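Local coordinates for protein 3-oxosteroid 1-dehydrogenase (Sterolibacterium denitrificans, PDB 7P18) that probably introduces a C1–C2 double bond into the A ring of 3-oxosteroids, using FAD as its redox cofactor, at residues A[315-327]-A[361-373]. Residues are numbered along the deposited sequence; the frame is centred on the assembly and turned at random.
With ANB (androsta-1,4-diene-3,17-dione), chain D.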
# COMPACT_ATOMS: atom_id res chain seq x y z
N GLU A 315 -8.93 -13.07 12.11
CA GLU A 315 -9.73 -13.41 10.92
C GLU A 315 -8.97 -12.98 9.66
O GLU A 315 -8.05 -12.15 9.76
CB GLU A 315 -11.11 -12.73 10.95
CG GLU A 315 -12.06 -13.36 11.95
CD GLU A 315 -13.49 -12.84 11.95
OE1 GLU A 315 -13.84 -11.97 11.08
OE2 GLU A 315 -14.26 -13.35 12.80
N LEU A 316 -9.40 -13.53 8.52
CA LEU A 316 -8.87 -13.24 7.18
C LEU A 316 -7.36 -13.56 7.09
O LEU A 316 -6.70 -13.04 6.20
CB LEU A 316 -9.19 -11.77 6.86
CG LEU A 316 -10.68 -11.46 6.77
CD1 LEU A 316 -10.93 -9.97 6.64
CD2 LEU A 316 -11.28 -12.23 5.61
N MET A 317 -6.83 -14.46 7.93
CA MET A 317 -5.35 -14.64 8.05
C MET A 317 -4.78 -15.27 6.76
O MET A 317 -3.56 -15.19 6.58
CB MET A 317 -5.02 -15.47 9.28
CG MET A 317 -5.32 -14.73 10.57
SD MET A 317 -4.24 -13.40 10.90
CE MET A 317 -2.78 -14.28 11.49
N ASP A 318 -5.63 -15.84 5.93
CA ASP A 318 -5.21 -16.48 4.66
C ASP A 318 -5.06 -15.44 3.54
O ASP A 318 -4.60 -15.83 2.45
CB ASP A 318 -6.13 -17.66 4.32
CG ASP A 318 -7.60 -17.31 4.17
OD1 ASP A 318 -8.07 -16.40 4.83
OD2 ASP A 318 -8.24 -17.93 3.36
N TRP A 319 -5.37 -14.15 3.79
CA TRP A 319 -5.32 -13.09 2.75
C TRP A 319 -4.13 -12.15 2.98
O TRP A 319 -3.84 -11.76 4.13
CB TRP A 319 -6.65 -12.31 2.69
CG TRP A 319 -7.65 -13.01 1.83
CD1 TRP A 319 -8.31 -14.16 2.13
CD2 TRP A 319 -7.96 -12.73 0.46
NE1 TRP A 319 -9.07 -14.57 1.09
CE2 TRP A 319 -8.90 -13.71 0.05
CE3 TRP A 319 -7.62 -11.71 -0.43
CZ2 TRP A 319 -9.46 -13.73 -1.22
CZ3 TRP A 319 -8.19 -11.72 -1.68
CH2 TRP A 319 -9.09 -12.70 -2.07
N ALA A 320 -3.49 -11.72 1.89
CA ALA A 320 -2.50 -10.64 1.91
C ALA A 320 -2.98 -9.56 0.94
O ALA A 320 -3.83 -9.84 0.05
CB ALA A 320 -1.11 -11.13 1.56
N TRP A 321 -2.42 -8.38 1.10
CA TRP A 321 -2.61 -7.29 0.14
C TRP A 321 -1.69 -7.59 -1.06
O TRP A 321 -0.60 -7.01 -1.13
CB TRP A 321 -2.34 -5.94 0.78
CG TRP A 321 -3.18 -5.54 1.97
CD1 TRP A 321 -2.75 -5.39 3.25
CD2 TRP A 321 -4.52 -5.02 1.95
NE1 TRP A 321 -3.74 -4.85 4.04
CE2 TRP A 321 -4.86 -4.67 3.28
CE3 TRP A 321 -5.50 -4.91 0.98
CZ2 TRP A 321 -6.09 -4.11 3.61
CZ3 TRP A 321 -6.72 -4.38 1.30
CH2 TRP A 321 -7.01 -3.99 2.60
N TRP A 322 -2.10 -8.50 -1.93
CA TRP A 322 -1.22 -8.98 -3.04
C TRP A 322 -0.83 -7.80 -3.93
O TRP A 322 -1.63 -6.83 -4.13
CB TRP A 322 -1.87 -10.09 -3.88
CG TRP A 322 -2.47 -11.21 -3.10
CD1 TRP A 322 -3.78 -11.55 -3.05
CD2 TRP A 322 -1.76 -12.18 -2.29
NE1 TRP A 322 -3.94 -12.66 -2.25
CE2 TRP A 322 -2.73 -13.03 -1.73
CE3 TRP A 322 -0.42 -12.37 -1.95
CZ2 TRP A 322 -2.39 -14.10 -0.90
CZ3 TRP A 322 -0.09 -13.38 -1.06
CH2 TRP A 322 -1.07 -14.25 -0.57
N VAL A 323 0.39 -7.86 -4.46
CA VAL A 323 0.81 -7.04 -5.64
C VAL A 323 1.76 -7.91 -6.46
O VAL A 323 2.65 -8.53 -5.90
CB VAL A 323 1.41 -5.69 -5.22
CG1 VAL A 323 2.74 -5.77 -4.48
CG2 VAL A 323 1.53 -4.72 -6.39
N PRO A 324 1.67 -7.91 -7.81
CA PRO A 324 2.73 -8.50 -8.64
C PRO A 324 4.01 -7.73 -8.33
O PRO A 324 3.98 -6.53 -8.29
CB PRO A 324 2.26 -8.31 -10.10
CG PRO A 324 1.21 -7.23 -10.03
CD PRO A 324 0.59 -7.35 -8.64
N SER A 325 5.13 -8.43 -8.10
CA SER A 325 6.38 -7.75 -7.68
C SER A 325 7.59 -8.29 -8.45
O SER A 325 7.53 -9.43 -8.96
CB SER A 325 6.63 -7.84 -6.18
OG SER A 325 7.03 -9.17 -5.86
N ILE A 326 8.64 -7.47 -8.49
CA ILE A 326 9.87 -7.67 -9.32
C ILE A 326 11.10 -7.62 -8.41
O ILE A 326 11.33 -6.59 -7.71
CB ILE A 326 9.99 -6.56 -10.39
CG1 ILE A 326 8.77 -6.49 -11.31
CG2 ILE A 326 11.29 -6.69 -11.19
CD1 ILE A 326 8.48 -7.74 -12.06
N HIS A 327 11.94 -8.64 -8.55
CA HIS A 327 13.24 -8.73 -7.85
C HIS A 327 14.17 -7.71 -8.50
O HIS A 327 14.25 -7.67 -9.77
CB HIS A 327 13.81 -10.14 -7.95
CG HIS A 327 15.25 -10.19 -7.58
ND1 HIS A 327 15.69 -10.06 -6.29
CD2 HIS A 327 16.34 -10.32 -8.36
CE1 HIS A 327 17.00 -10.08 -6.29
NE2 HIS A 327 17.43 -10.24 -7.55
N SER A 361 -6.12 -5.57 -14.10
CA SER A 361 -6.83 -5.91 -12.83
C SER A 361 -6.22 -5.07 -11.70
O SER A 361 -5.01 -4.91 -11.60
CB SER A 361 -6.76 -7.38 -12.52
OG SER A 361 -7.20 -7.64 -11.18
N PRO A 362 -7.03 -4.58 -10.74
CA PRO A 362 -6.48 -4.13 -9.46
C PRO A 362 -5.51 -5.20 -8.93
O PRO A 362 -5.76 -6.39 -9.14
CB PRO A 362 -7.70 -3.99 -8.54
CG PRO A 362 -8.83 -3.69 -9.54
CD PRO A 362 -8.51 -4.55 -10.75
N TYR A 363 -4.45 -4.75 -8.24
CA TYR A 363 -3.33 -5.63 -7.80
C TYR A 363 -3.83 -6.72 -6.84
O TYR A 363 -3.28 -7.85 -6.92
CB TYR A 363 -2.17 -4.84 -7.20
CG TYR A 363 -2.54 -3.54 -6.52
CD1 TYR A 363 -2.80 -2.42 -7.29
CD2 TYR A 363 -2.58 -3.42 -5.16
CE1 TYR A 363 -3.11 -1.20 -6.70
CE2 TYR A 363 -2.90 -2.20 -4.55
CZ TYR A 363 -3.19 -1.10 -5.33
OH TYR A 363 -3.55 0.12 -4.78
N LEU A 364 -4.79 -6.45 -5.95
CA LEU A 364 -5.28 -7.51 -5.03
C LEU A 364 -5.83 -8.69 -5.81
O LEU A 364 -5.42 -9.86 -5.57
CB LEU A 364 -6.35 -6.93 -4.09
CG LEU A 364 -6.95 -7.92 -3.12
CD1 LEU A 364 -5.96 -8.36 -2.06
CD2 LEU A 364 -8.18 -7.33 -2.42
N GLU A 365 -6.72 -8.43 -6.76
CA GLU A 365 -7.37 -9.48 -7.57
C GLU A 365 -6.35 -10.13 -8.49
O GLU A 365 -6.51 -11.33 -8.76
CB GLU A 365 -8.56 -8.90 -8.33
CG GLU A 365 -9.80 -8.78 -7.43
CD GLU A 365 -9.81 -7.60 -6.49
OE1 GLU A 365 -9.09 -6.64 -6.79
OE2 GLU A 365 -10.54 -7.67 -5.45
N PHE A 366 -5.34 -9.37 -8.96
CA PHE A 366 -4.26 -9.92 -9.81
C PHE A 366 -3.51 -11.03 -9.03
O PHE A 366 -3.37 -12.13 -9.55
CB PHE A 366 -3.37 -8.78 -10.28
CG PHE A 366 -2.35 -9.19 -11.31
CD1 PHE A 366 -1.24 -9.91 -10.91
CD2 PHE A 366 -2.45 -8.78 -12.64
CE1 PHE A 366 -0.29 -10.31 -11.82
CE2 PHE A 366 -1.47 -9.14 -13.55
CZ PHE A 366 -0.38 -9.89 -13.13
N GLY A 367 -3.02 -10.74 -7.82
CA GLY A 367 -2.39 -11.73 -6.92
C GLY A 367 -3.29 -12.94 -6.71
O GLY A 367 -2.82 -14.10 -6.90
N ALA A 368 -4.56 -12.72 -6.38
CA ALA A 368 -5.51 -13.83 -6.15
C ALA A 368 -5.62 -14.69 -7.40
O ALA A 368 -5.68 -15.92 -7.26
CB ALA A 368 -6.86 -13.30 -5.73
N ALA A 369 -5.62 -14.09 -8.59
CA ALA A 369 -5.77 -14.81 -9.86
C ALA A 369 -4.50 -15.63 -10.13
O ALA A 369 -4.65 -16.67 -10.79
CB ALA A 369 -6.05 -13.85 -11.00
N MET A 370 -3.33 -15.15 -9.72
CA MET A 370 -2.06 -15.94 -9.89
C MET A 370 -2.21 -17.27 -9.11
O MET A 370 -1.97 -18.35 -9.68
CB MET A 370 -0.84 -15.17 -9.38
CG MET A 370 -0.48 -13.96 -10.23
SD MET A 370 0.82 -13.00 -9.56
CE MET A 370 2.23 -14.10 -9.64
N TYR A 371 -2.70 -17.20 -7.88
CA TYR A 371 -2.91 -18.41 -7.04
C TYR A 371 -4.00 -19.27 -7.66
O TYR A 371 -3.87 -20.51 -7.70
CB TYR A 371 -3.17 -18.05 -5.58
CG TYR A 371 -1.94 -17.72 -4.79
CD1 TYR A 371 -1.04 -18.71 -4.40
CD2 TYR A 371 -1.61 -16.41 -4.47
CE1 TYR A 371 0.11 -18.41 -3.68
CE2 TYR A 371 -0.49 -16.09 -3.74
CZ TYR A 371 0.40 -17.09 -3.38
OH TYR A 371 1.49 -16.75 -2.65
N GLU A 372 -5.07 -18.66 -8.16
CA GLU A 372 -6.19 -19.42 -8.75
C GLU A 372 -5.69 -20.17 -9.98
O GLU A 372 -6.00 -21.40 -10.11
CB GLU A 372 -7.37 -18.51 -9.08
CG GLU A 372 -8.64 -19.25 -9.40
CD GLU A 372 -8.76 -19.87 -10.78
OE1 GLU A 372 -8.00 -19.42 -11.70
OE2 GLU A 372 -9.61 -20.80 -10.94
N ASN A 373 -4.94 -19.52 -10.87
CA ASN A 373 -4.43 -20.22 -12.08
C ASN A 373 -3.33 -21.24 -11.70
O ASN A 373 -3.28 -22.29 -12.33
CB ASN A 373 -3.93 -19.26 -13.14
CG ASN A 373 -3.63 -20.02 -14.42
OD1 ASN A 373 -2.48 -20.32 -14.69
ND2 ASN A 373 -4.66 -20.36 -15.15
C1 ANB D . -0.75 1.93 -4.34
C10 ANB D . -0.91 3.14 -5.22
C11 ANB D . 1.62 3.08 -5.86
C12 ANB D . 2.88 3.86 -6.27
C13 ANB D . 2.53 4.95 -7.27
C14 ANB D . 1.52 5.88 -6.61
C15 ANB D . 1.49 7.11 -7.54
C16 ANB D . 2.96 7.25 -8.00
C17 ANB D . 3.63 5.94 -7.65
C18 ANB D . 2.06 4.36 -8.63
C19 ANB D . -1.43 2.62 -6.60
C2 ANB D . -1.69 1.48 -3.52
C3 ANB D . -2.85 2.29 -3.19
C4 ANB D . -2.77 3.67 -3.65
C5 ANB D . -1.95 4.07 -4.63
C6 ANB D . -2.08 5.44 -5.24
C7 ANB D . -0.74 6.12 -5.49
C8 ANB D . 0.20 5.20 -6.25
C9 ANB D . 0.44 3.94 -5.38
O1 ANB D . -3.81 1.86 -2.53
O2 ANB D . 4.82 5.73 -7.69
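The indole of W322 lies along one flank of helix 363-373, its five-membered part beside the helix backbone at L364 and G367 and its six-membered ring reaching Y371 one turn further on. With CG anti to the carbonyl carbon (chi1 -49°), the ring is laid against the helix: CB sits 3.5 Å from G367 CA, and L364 O lies at the indole edge, near its plane, 3.4 Å from W322 CD1. G367 has no side chain, and the strand comes close to the helix backbone here. CE2 of Y371 rests over one face of the indole, toward its rim, 3.7 Å from W322 CH2, with the two ring planes inclined at 48°; A320 O lies over the opposite face. The phenol OH of Y371 is anchored by P287 O. L364 brings CD1 to 3.3 Å from A320 O, and the same methyl meets W322 CD1 and the edge of the W319 indole. Strand 320-326, part of an antiparallel sheet and paired with strand 486-502, crosses the first two turns of the helix nearly at right angles (81°) beside the active site of this FAD-dependent dehydrogenase. Further along the strand, P324 sets CG over the face of F366, a CH-pi contact 4.1 Å from the ring centroid. P324 CD and V323 CG2 both touch Y363 CB, from which the phenol turns away toward the steroid. The Y363 ring presents an edge to W322 O, and its far end lies against the A ring of the bound androstadienedione; Y363 OH is 2.9 Å from the ketone O1 of the ligand and hydrogen-bonds to Y118 OH. W321 faces the flavin side, its ring meeting that of Y536, which like Y363 belongs to the steroid pocket.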